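Local atomic coordinates of multicopper oxidase (Arthrobacter sp. FB24, PDB entry 3GDC), a protein that probably oxidises phenolic and related substrates at its copper centres while reducing molecular oxygen to water, as laccases do. Residues E7-D12 with N186-H191; R22-T27 with E36-A41; V205-I210 with L256-P261. All blocks are in the same frame, centred on the assembly; numbering follows the deposited sequence.

Contact 1: E7-D12 with N186-H191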
loop_
_atom_site.group_PDB
_atom_site.type_symbol
_atom_site.label_atom_id
_atom_site.label_comp_id
_atom_site.label_asym_id
_atom_site.label_seq_id
_atom_site.Cartn_x
_atom_site.Cartn_y
_atom_site.Cartn_z
ATOM N N GLU A 7 15.989 19.050 25.011
ATOM C CA GLU A 7 17.212 19.094 25.812
ATOM C C GLU A 7 17.375 17.841 26.665
ATOM O O GLU A 7 18.470 17.297 26.763
ATOM C CB GLU A 7 17.239 20.342 26.702
ATOM C CG GLU A 7 18.550 20.525 27.464
ATOM C CD GLU A 7 18.744 21.940 27.991
ATOM O OE1 GLU A 7 18.359 22.904 27.281
ATOM O OE2 GLU A 7 19.297 22.087 29.107
ATOM N N ARG A 8 16.275 17.395 27.266
ATOM C CA ARG A 8 16.258 16.209 28.120
ATOM C C ARG A 8 16.301 14.922 27.298
ATOM O O ARG A 8 16.978 13.957 27.664
ATOM C CB ARG A 8 15.006 16.239 29.000
ATOM C CG ARG A 8 14.788 15.012 29.865
ATOM C CD ARG A 8 13.649 15.264 30.843
ATOM N NE ARG A 8 13.040 14.017 31.291
ATOM C CZ ARG A 8 11.864 13.934 31.909
ATOM N NH1 ARG A 8 11.149 15.033 32.156
ATOM N NH2 ARG A 8 11.402 12.750 32.274
ATOM N N ALA A 9 15.577 14.915 26.181
ATOM C CA ALA A 9 15.473 13.719 25.346
ATOM C C ALA A 9 16.781 13.364 24.630
ATOM O O ALA A 9 17.104 12.180 24.464
ATOM C CB ALA A 9 14.357 13.892 24.340
ATOM N N GLY A 10 17.520 14.387 24.206
ATOM C CA GLY A 10 18.737 14.187 23.425
ATOM C C GLY A 10 18.489 14.250 21.927
ATOM O O GLY A 10 19.411 14.026 21.142
ATOM N N ILE A 11 17.240 14.531 21.540
ATOM C CA ILE A 11 16.831 14.735 20.135
ATOM C C ILE A 11 15.938 15.982 20.066
ATOM O O ILE A 11 15.067 16.159 20.929
ATOM C CB ILE A 11 15.997 13.525 19.591
ATOM C CG1 ILE A 11 16.766 12.205 19.683
ATOM C CG2 ILE A 11 15.536 13.766 18.147
ATOM C CD1 ILE A 11 15.884 10.963 19.478
ATOM N N ASP A 12 16.152 16.837 19.062
ATOM C CA ASP A 12 15.266 17.987 18.807
ATOM C C ASP A 12 14.567 17.813 17.462
ATOM O O ASP A 12 15.104 18.205 16.424
ATOM C CB ASP A 12 16.034 19.314 18.844
ATOM C CG ASP A 12 15.117 20.545 18.753
ATOM O OD1 ASP A 12 13.909 20.430 18.445
ATOM O OD2 ASP A 12 15.623 21.660 18.994
ATOM N N ASN A 186 10.291 12.272 13.282
ATOM C CA ASN A 186 11.513 12.992 13.658
ATOM C C ASN A 186 12.076 12.779 15.064
ATOM O O ASN A 186 12.843 13.595 15.559
ATOM C CB ASN A 186 11.395 14.485 13.289
ATOM C CG ASN A 186 11.455 14.702 11.800
ATOM O OD1 ASN A 186 11.722 13.760 11.046
ATOM N ND2 ASN A 186 11.213 15.935 11.357
ATOM N N GLY A 187 11.710 11.666 15.696
ATOM C CA GLY A 187 12.458 11.178 16.841
ATOM C C GLY A 187 11.739 11.037 18.165
ATOM O O GLY A 187 12.070 10.136 18.936
ATOM N N LEU A 188 10.781 11.920 18.444
ATOM C CA LEU A 188 10.136 11.936 19.765
ATOM C C LEU A 188 8.615 11.853 19.681
ATOM O O LEU A 188 7.979 12.736 19.106
ATOM C CB LEU A 188 10.513 13.192 20.540
ATOM C CG LEU A 188 11.966 13.462 20.914
ATOM C CD1 LEU A 188 11.998 14.796 21.682
ATOM C CD2 LEU A 188 12.528 12.316 21.748
ATOM N N PRO A 189 8.034 10.795 20.260
ATOM C CA PRO A 189 6.584 10.643 20.336
ATOM C C PRO A 189 5.907 11.925 20.832
ATOM O O PRO A 189 6.346 12.514 21.833
ATOM C CB PRO A 189 6.424 9.527 21.363
ATOM C CG PRO A 189 7.626 8.683 21.138
ATOM C CD PRO A 189 8.726 9.652 20.886
ATOM N N PHE A 190 4.882 12.356 20.101
ATOM C CA PHE A 190 4.036 13.519 20.448
ATOM C C PHE A 190 4.720 14.895 20.506
ATOM O O PHE A 190 4.098 15.875 20.944
ATOM C CB PHE A 190 3.298 13.300 21.780
ATOM C CG PHE A 190 2.471 12.047 21.840
ATOM C CD1 PHE A 190 1.322 11.911 21.064
ATOM C CD2 PHE A 190 2.806 11.029 22.722
ATOM C CE1 PHE A 190 0.541 10.753 21.140
ATOM C CE2 PHE A 190 2.025 9.867 22.810
ATOM C CZ PHE A 190 0.895 9.730 22.023
ATOM N N HIS A 191 5.968 14.997 20.048
ATOM C CA HIS A 191 6.668 16.289 20.084
ATOM C C HIS A 191 5.884 17.417 19.408
ATOM O O HIS A 191 5.809 18.542 19.946
ATOM C CB HIS A 191 8.080 16.170 19.488
ATOM C CG HIS A 191 8.776 17.485 19.305
ATOM N ND1 HIS A 191 9.482 18.101 20.317
ATOM C CD2 HIS A 191 8.876 18.298 18.226
ATOM C CE1 HIS A 191 9.986 19.238 19.867
ATOM N NE2 HIS A 191 9.638 19.377 18.600
#

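Contact 2: R22-T27 with E36-A41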
loop_
_atom_site.group_PDB
_atom_site.type_symbol
_atom_site.label_atom_id
_atom_site.label_comp_id
_atom_site.label_asym_id
_atom_site.label_seq_id
_atom_site.Cartn_x
_atom_site.Cartn_y
_atom_site.Cartn_z
ATOM N N ARG A 22 24.075 20.294 4.075
ATOM C CA ARG A 22 24.661 20.466 2.744
ATOM C C ARG A 22 26.143 20.080 2.679
ATOM O O ARG A 22 26.753 20.118 1.610
ATOM C CB ARG A 22 24.416 21.888 2.245
ATOM C CG ARG A 22 22.928 22.161 1.994
ATOM C CD ARG A 22 22.632 23.613 1.683
ATOM N NE ARG A 22 21.201 23.807 1.433
ATOM C CZ ARG A 22 20.248 23.803 2.369
ATOM N NH1 ARG A 22 20.544 23.622 3.661
ATOM N NH2 ARG A 22 18.982 23.984 2.007
ATOM N N GLY A 23 26.704 19.683 3.816
ATOM C CA GLY A 23 28.077 19.179 3.870
ATOM C C GLY A 23 29.110 20.273 3.682
ATOM O O GLY A 23 28.807 21.465 3.811
ATOM N N ARG A 24 30.337 19.863 3.388
ATOM C CA ARG A 24 31.372 20.808 2.996
ATOM C C ARG A 24 31.683 20.609 1.522
ATOM O O ARG A 24 31.774 19.478 1.038
ATOM C CB ARG A 24 32.627 20.680 3.865
ATOM C CG ARG A 24 33.224 19.299 3.925
ATOM C CD ARG A 24 34.495 19.308 4.762
ATOM N NE ARG A 24 35.087 17.977 4.813
ATOM C CZ ARG A 24 34.806 17.066 5.738
ATOM N NH1 ARG A 24 33.942 17.340 6.709
ATOM N NH2 ARG A 24 35.391 15.877 5.687
ATOM N N THR A 25 31.800 21.717 0.800
ATOM C CA THR A 25 31.921 21.661 -0.646
ATOM C C THR A 25 33.249 22.216 -1.138
ATOM O O THR A 25 33.874 23.054 -0.486
ATOM C CB THR A 25 30.793 22.439 -1.346
ATOM O OG1 THR A 25 30.734 23.768 -0.818
ATOM C CG2 THR A 25 29.443 21.751 -1.130
ATOM N N SER A 26 33.656 21.711 -2.294
ATOM C CA SER A 26 34.780 22.228 -3.047
ATOM C C SER A 26 34.461 21.981 -4.515
ATOM O O SER A 26 33.529 21.229 -4.839
ATOM C CB SER A 26 36.082 21.538 -2.623
ATOM O OG SER A 26 35.958 20.124 -2.664
ATOM N N THR A 27 35.219 22.625 -5.399
ATOM C CA THR A 27 35.019 22.502 -6.836
ATOM C C THR A 27 36.048 21.557 -7.439
ATOM O O THR A 27 37.253 21.664 -7.159
ATOM C CB THR A 27 35.108 23.878 -7.525
ATOM O OG1 THR A 27 34.342 24.833 -6.777
ATOM C CG2 THR A 27 34.573 23.808 -8.950
ATOM N N GLU A 36 31.011 16.718 0.886
ATOM C CA GLU A 36 31.499 15.726 1.860
ATOM C C GLU A 36 30.901 15.859 3.252
ATOM O O GLU A 36 30.642 16.957 3.736
ATOM C CB GLU A 36 33.024 15.778 1.982
ATOM C CG GLU A 36 33.739 15.784 0.653
ATOM C CD GLU A 36 35.225 15.905 0.818
ATOM O OE1 GLU A 36 35.830 14.969 1.378
ATOM O OE2 GLU A 36 35.783 16.936 0.381
ATOM N N TRP A 37 30.719 14.721 3.914
ATOM C CA TRP A 37 30.215 14.719 5.277
ATOM C C TRP A 37 31.014 13.750 6.117
ATOM O O TRP A 37 31.511 12.744 5.607
ATOM C CB TRP A 37 28.761 14.249 5.318
ATOM C CG TRP A 37 27.758 15.073 4.587
ATOM C CD1 TRP A 37 26.992 16.068 5.105
ATOM C CD2 TRP A 37 27.361 14.929 3.215
ATOM N NE1 TRP A 37 26.153 16.568 4.141
ATOM C CE2 TRP A 37 26.354 15.886 2.972
ATOM C CE3 TRP A 37 27.765 14.091 2.165
ATOM C CZ2 TRP A 37 25.739 16.030 1.725
ATOM C CZ3 TRP A 37 27.154 14.230 0.922
ATOM C CH2 TRP A 37 26.144 15.190 0.717
ATOM N N ASP A 38 31.105 14.036 7.411
ATOM C CA ASP A 38 31.613 13.066 8.376
ATOM C C ASP A 38 30.440 12.515 9.169
ATOM O O ASP A 38 29.680 13.282 9.773
ATOM C CB ASP A 38 32.593 13.715 9.356
ATOM C CG ASP A 38 33.733 14.408 8.661
ATOM O OD1 ASP A 38 34.261 13.841 7.690
ATOM O OD2 ASP A 38 34.091 15.526 9.089
ATOM N N ILE A 39 30.300 11.195 9.166
ATOM C CA ILE A 39 29.205 10.529 9.868
ATOM C C ILE A 39 29.829 9.491 10.792
ATOM O O ILE A 39 30.672 8.686 10.365
ATOM C CB ILE A 39 28.203 9.875 8.865
ATOM C CG1 ILE A 39 27.510 10.957 8.009
ATOM C CG2 ILE A 39 27.176 9.002 9.598
ATOM C CD1 ILE A 39 26.380 10.455 7.083
ATOM N N VAL A 40 29.414 9.505 12.056
ATOM C CA VAL A 40 29.942 8.577 13.054
ATOM C C VAL A 40 28.800 7.775 13.674
ATOM O O VAL A 40 27.805 8.362 14.111
ATOM C CB VAL A 40 30.702 9.326 14.182
ATOM C CG1 VAL A 40 31.273 8.335 15.199
ATOM C CG2 VAL A 40 31.829 10.210 13.614
ATOM N N ALA A 41 28.925 6.444 13.706
ATOM C CA ALA A 41 27.952 5.620 14.431
ATOM C C ALA A 41 28.307 5.619 15.918
ATOM O O ALA A 41 29.442 5.328 16.303
ATOM C CB ALA A 41 27.872 4.193 13.864
HETATM O O HOH W 1 34.752 19.070 -0.635
#

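Contact 3: V205-I210 with L256-P261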
loop_
_atom_site.group_PDB
_atom_site.type_symbol
_atom_site.label_atom_id
_atom_site.label_comp_id
_atom_site.label_asym_id
_atom_site.label_seq_id
_atom_site.Cartn_x
_atom_site.Cartn_y
_atom_site.Cartn_z
ATOM N N VAL A 205 4.406 24.786 1.022
ATOM C CA VAL A 205 5.112 23.919 1.963
ATOM C C VAL A 205 5.469 22.617 1.237
ATOM O O VAL A 205 4.612 22.020 0.597
ATOM C CB VAL A 205 4.242 23.634 3.213
ATOM C CG1 VAL A 205 4.921 22.599 4.134
ATOM C CG2 VAL A 205 3.937 24.935 3.965
ATOM N N ARG A 206 6.739 22.203 1.316
ATOM C CA ARG A 206 7.212 20.992 0.662
ATOM C C ARG A 206 7.819 20.079 1.729
ATOM O O ARG A 206 8.779 20.447 2.411
ATOM C CB ARG A 206 8.254 21.319 -0.433
ATOM C CG ARG A 206 8.888 20.111 -1.109
ATOM C CD ARG A 206 9.767 20.500 -2.321
ATOM N NE ARG A 206 8.966 21.135 -3.369
ATOM C CZ ARG A 206 9.357 22.180 -4.103
ATOM N NH1 ARG A 206 10.553 22.715 -3.921
ATOM N NH2 ARG A 206 8.536 22.689 -5.019
ATOM N N ILE A 207 7.248 18.892 1.867
ATOM C CA ILE A 207 7.685 17.953 2.890
ATOM C C ILE A 207 8.295 16.717 2.236
ATOM O O ILE A 207 7.673 16.089 1.383
ATOM C CB ILE A 207 6.492 17.506 3.787
ATOM C CG1 ILE A 207 5.769 18.715 4.388
ATOM C CG2 ILE A 207 6.977 16.534 4.886
ATOM C CD1 ILE A 207 4.400 18.364 5.025
ATOM N N HIS A 208 9.499 16.361 2.664
ATOM C CA HIS A 208 10.092 15.085 2.292
ATOM C C HIS A 208 9.729 14.065 3.368
ATOM O O HIS A 208 10.274 14.107 4.466
ATOM C CB HIS A 208 11.607 15.228 2.176
ATOM C CG HIS A 208 12.008 16.237 1.154
ATOM N ND1 HIS A 208 12.168 15.925 -0.177
ATOM C CD2 HIS A 208 12.211 17.571 1.260
ATOM C CE1 HIS A 208 12.482 17.020 -0.846
ATOM N NE2 HIS A 208 12.504 18.035 -0.000
ATOM N N LEU A 209 8.831 13.143 3.033
ATOM C CA LEU A 209 8.317 12.174 4.016
ATOM C C LEU A 209 8.905 10.807 3.771
ATOM O O LEU A 209 8.742 10.258 2.681
ATOM C CB LEU A 209 6.787 12.081 3.915
ATOM C CG LEU A 209 6.126 11.095 4.884
ATOM C CD1 LEU A 209 6.161 11.666 6.282
ATOM C CD2 LEU A 209 4.691 10.852 4.430
ATOM N N ILE A 210 9.566 10.259 4.786
ATOM C CA ILE A 210 10.300 9.007 4.656
ATOM C C ILE A 210 9.857 8.027 5.717
ATOM O O ILE A 210 9.857 8.359 6.900
ATOM C CB ILE A 210 11.817 9.240 4.828
ATOM C CG1 ILE A 210 12.303 10.244 3.790
ATOM C CG2 ILE A 210 12.587 7.922 4.753
ATOM C CD1 ILE A 210 13.552 10.988 4.200
ATOM N N LEU A 256 5.525 15.695 -0.407
ATOM C CA LEU A 256 4.185 16.271 -0.339
ATOM C C LEU A 256 4.299 17.774 -0.534
ATOM O O LEU A 256 5.190 18.408 0.041
ATOM C CB LEU A 256 3.493 16.011 1.004
ATOM C CG LEU A 256 3.779 14.897 2.014
ATOM C CD1 LEU A 256 2.504 14.577 2.780
ATOM C CD2 LEU A 256 4.402 13.628 1.457
ATOM N N GLU A 257 3.396 18.340 -1.325
ATOM C CA GLU A 257 3.352 19.786 -1.528
ATOM C C GLU A 257 1.962 20.318 -1.239
ATOM O O GLU A 257 0.968 19.783 -1.749
ATOM C CB GLU A 257 3.755 20.158 -2.957
ATOM C CG GLU A 257 5.190 19.794 -3.314
ATOM C CD GLU A 257 5.668 20.465 -4.597
ATOM O OE1 GLU A 257 4.863 21.173 -5.237
ATOM O OE2 GLU A 257 6.857 20.285 -4.954
ATOM N N LEU A 258 1.889 21.350 -0.408
ATOM C CA LEU A 258 0.613 22.011 -0.171
ATOM C C LEU A 258 0.722 23.481 0.217
ATOM O O LEU A 258 1.790 23.965 0.570
ATOM C CB LEU A 258 -0.201 21.238 0.872
ATOM C CG LEU A 258 0.228 21.255 2.337
ATOM C CD1 LEU A 258 -0.930 20.693 3.146
ATOM C CD2 LEU A 258 1.473 20.422 2.569
ATOM N N ARG A 259 -0.410 24.182 0.133
ATOM C CA ARG A 259 -0.555 25.532 0.668
ATOM C C ARG A 259 -1.757 25.494 1.609
ATOM O O ARG A 259 -2.838 25.074 1.198
ATOM C CB ARG A 259 -0.814 26.543 -0.454
ATOM C CG ARG A 259 0.224 26.545 -1.551
ATOM C CD ARG A 259 -0.172 27.486 -2.688
ATOM N NE ARG A 259 0.869 27.561 -3.721
ATOM C CZ ARG A 259 1.865 28.447 -3.730
ATOM N NH1 ARG A 259 1.978 29.357 -2.766
ATOM N NH2 ARG A 259 2.756 28.428 -4.720
ATOM N N PHE A 260 -1.566 25.915 2.856
ATOM C CA PHE A 260 -2.647 25.909 3.849
ATOM C C PHE A 260 -3.535 27.141 3.644
ATOM O O PHE A 260 -3.063 28.265 3.809
ATOM C CB PHE A 260 -2.074 25.934 5.259
ATOM C CG PHE A 260 -1.398 24.657 5.676
ATOM C CD1 PHE A 260 -2.084 23.713 6.440
ATOM C CD2 PHE A 260 -0.066 24.411 5.342
ATOM C CE1 PHE A 260 -1.461 22.529 6.848
ATOM C CE2 PHE A 260 0.565 23.229 5.753
ATOM C CZ PHE A 260 -0.128 22.292 6.503
ATOM N N PRO A 261 -4.811 26.931 3.264
ATOM C CA PRO A 261 -5.683 28.069 2.929
ATOM C C PRO A 261 -6.202 28.853 4.137
ATOM O O PRO A 261 -6.618 30.003 3.966
ATOM C CB PRO A 261 -6.852 27.406 2.192
ATOM C CG PRO A 261 -6.926 26.041 2.782
ATOM C CD PRO A 261 -5.500 25.642 3.076
#

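Contact 1: E7-D12 with N186-H191
Leu188 and Ile11 carry most of this buried contact, where the N-terminal helix 6-9 and the turn after it pack on a loop of the second multicopper oxidase domain. That loop follows strand 182-185, and its type II turn from Leu188 to His191 leads into helix 191-194. Both branches of Leu188 reach the single methyl of Ala9, CD2 at 3.5 Å from Ala9 CB and CD1 at 3.7 Å from the same atom. CD1 also rests 3.4 Å from the carbonyl oxygen Ile11 O. With CG anti to the carbonyl carbon (chi1 -62°), Leu188 CG comes 4.2 Å from Ile11 CB. The branches of Ile11 work further along the loop: CG2 comes to 3.7 Å from Asn186 O, and CD1 to 3.9 Å from Gly187 O, which the hydroxyl of Tyr172 takes up. Helix 13-18 closes the cluster, Ile16 against Ile11 and Pro13 against Leu188. An alanine in place of Leu188 would probably open a gap beside Ala9 CB and Ile11 O. At the margin, Asp12 OD1 lies 4.3 Å from His191 CE1, while His191 NE2 bonds to Thr14. Across the join, methyls press on one another and on carbonyl oxygens without a direct polar bond between the segments; Asn186 O, covered here and without a partner in the model, is a cost that the apolar fit probably pays.

Contact 2: R22-T27 with E36-A41
The guanidinium of Arg24 has Glu36 CB over one face and the carboxylate of Asp38 at its edge; the indole of Trp37 has Gly23 CA over one face, 3.3 Å from NE1. The arginine grips Asp38 end-on in a two-pronged salt bridge, NH1 to OD2 at 3.0 Å and NH2 to OD1 at 3.1 Å. The two flat groups are turned 47° apart, OD1 being approached on its syn side and OD2 from above the carboxylate plane. Arg24 CG sits between the backbone N and the carbonyl carbon (chi1 55°), and the chain then runs extended to NE, across the side chain of Glu36. Strands 20-27 and 33-49 form an antiparallel beta hairpin of the first cupredoxin-like domain, and Arg24 and Glu36 are a hydrogen-bonded pair in it, N to O at 2.9 Å in each direction. Gly23 N and Trp37 NE1 are both donors and stand 3.2 Å apart without bonding; Asp21 serves both, through OD1 and O respectively. A water bridges Ser26 OG and Glu36 OE2, 2.6 Å from each, while Glu36 OE1 bonds to His79 on strand 75-82.

Contact 3: V205-I210 with L256-P261
Leu256 lays its CD2 methyl against Leu209, 3.8 Å from Leu209 CB, and its CG against Ile207 CB. Its chi1 of -23° falls well short of a staggered value, which hints at some strain in the fit. On the same face, Ile207 CD1 approaches Leu258 CD2 at 4.3 Å. Val205 CG2 meets the edge of the Phe260 ring at CE2, 4.2 Å away, and Leu258 CD1 lies over one face of that ring. Beneath these side chains the two strands run antiparallel, 163° apart, with Val205-Leu258 and Ile207-Leu256 as hydrogen-bonded pairs and Arg206-Glu257 as the non-hydrogen-bonded pair between them. Arg206 and Glu257 project from the other face, side by side and pointing the same way. The arginine chain bends at chi3 (-63°), and its NE and NH2 both reach one oxygen, Glu257 OE2, at 2.8 and 2.9 Å, from the same face of the carboxylate plane. NH2 also bonds to Pro159 O. This is the middle of a six-strand sheet of the second cupredoxin-like beta sandwich, with strands 163-172 and 228-232 as the flanking neighbours. The chemistry divides by face: Leu209 and Leu256 pack on Phe221, and Phe260 on Ile223, of strand 218-223 in the second sheet, while a salt bridge, which probably offsets the charge of the buried arginine, ties the strands on the reverse.

How the contacts relate
The three contacts do not touch. Between centres, contact 1 is about 25 Å from contact 2 and about 22 Å from contact 3. The centres of contact 2 and contact 3 are about 27 Å apart. Contact 2 is nested within the chain loop that contact 1 closes, and contact 3 follows both. Strand 163-172 connects contacts 1 and 3, since Asn186 bonds to Val168 while Arg206 and His208 pair with the same strand through Asp163, Met165 and Met167. Strand 33-49 runs on from contact 2 to Ala41, which packs on His88, a copper ligand with Cys133 and His141. At contact 3 the Phe260 side chain is about 11 Å from a bound copper, so neither contact supplies a ligand.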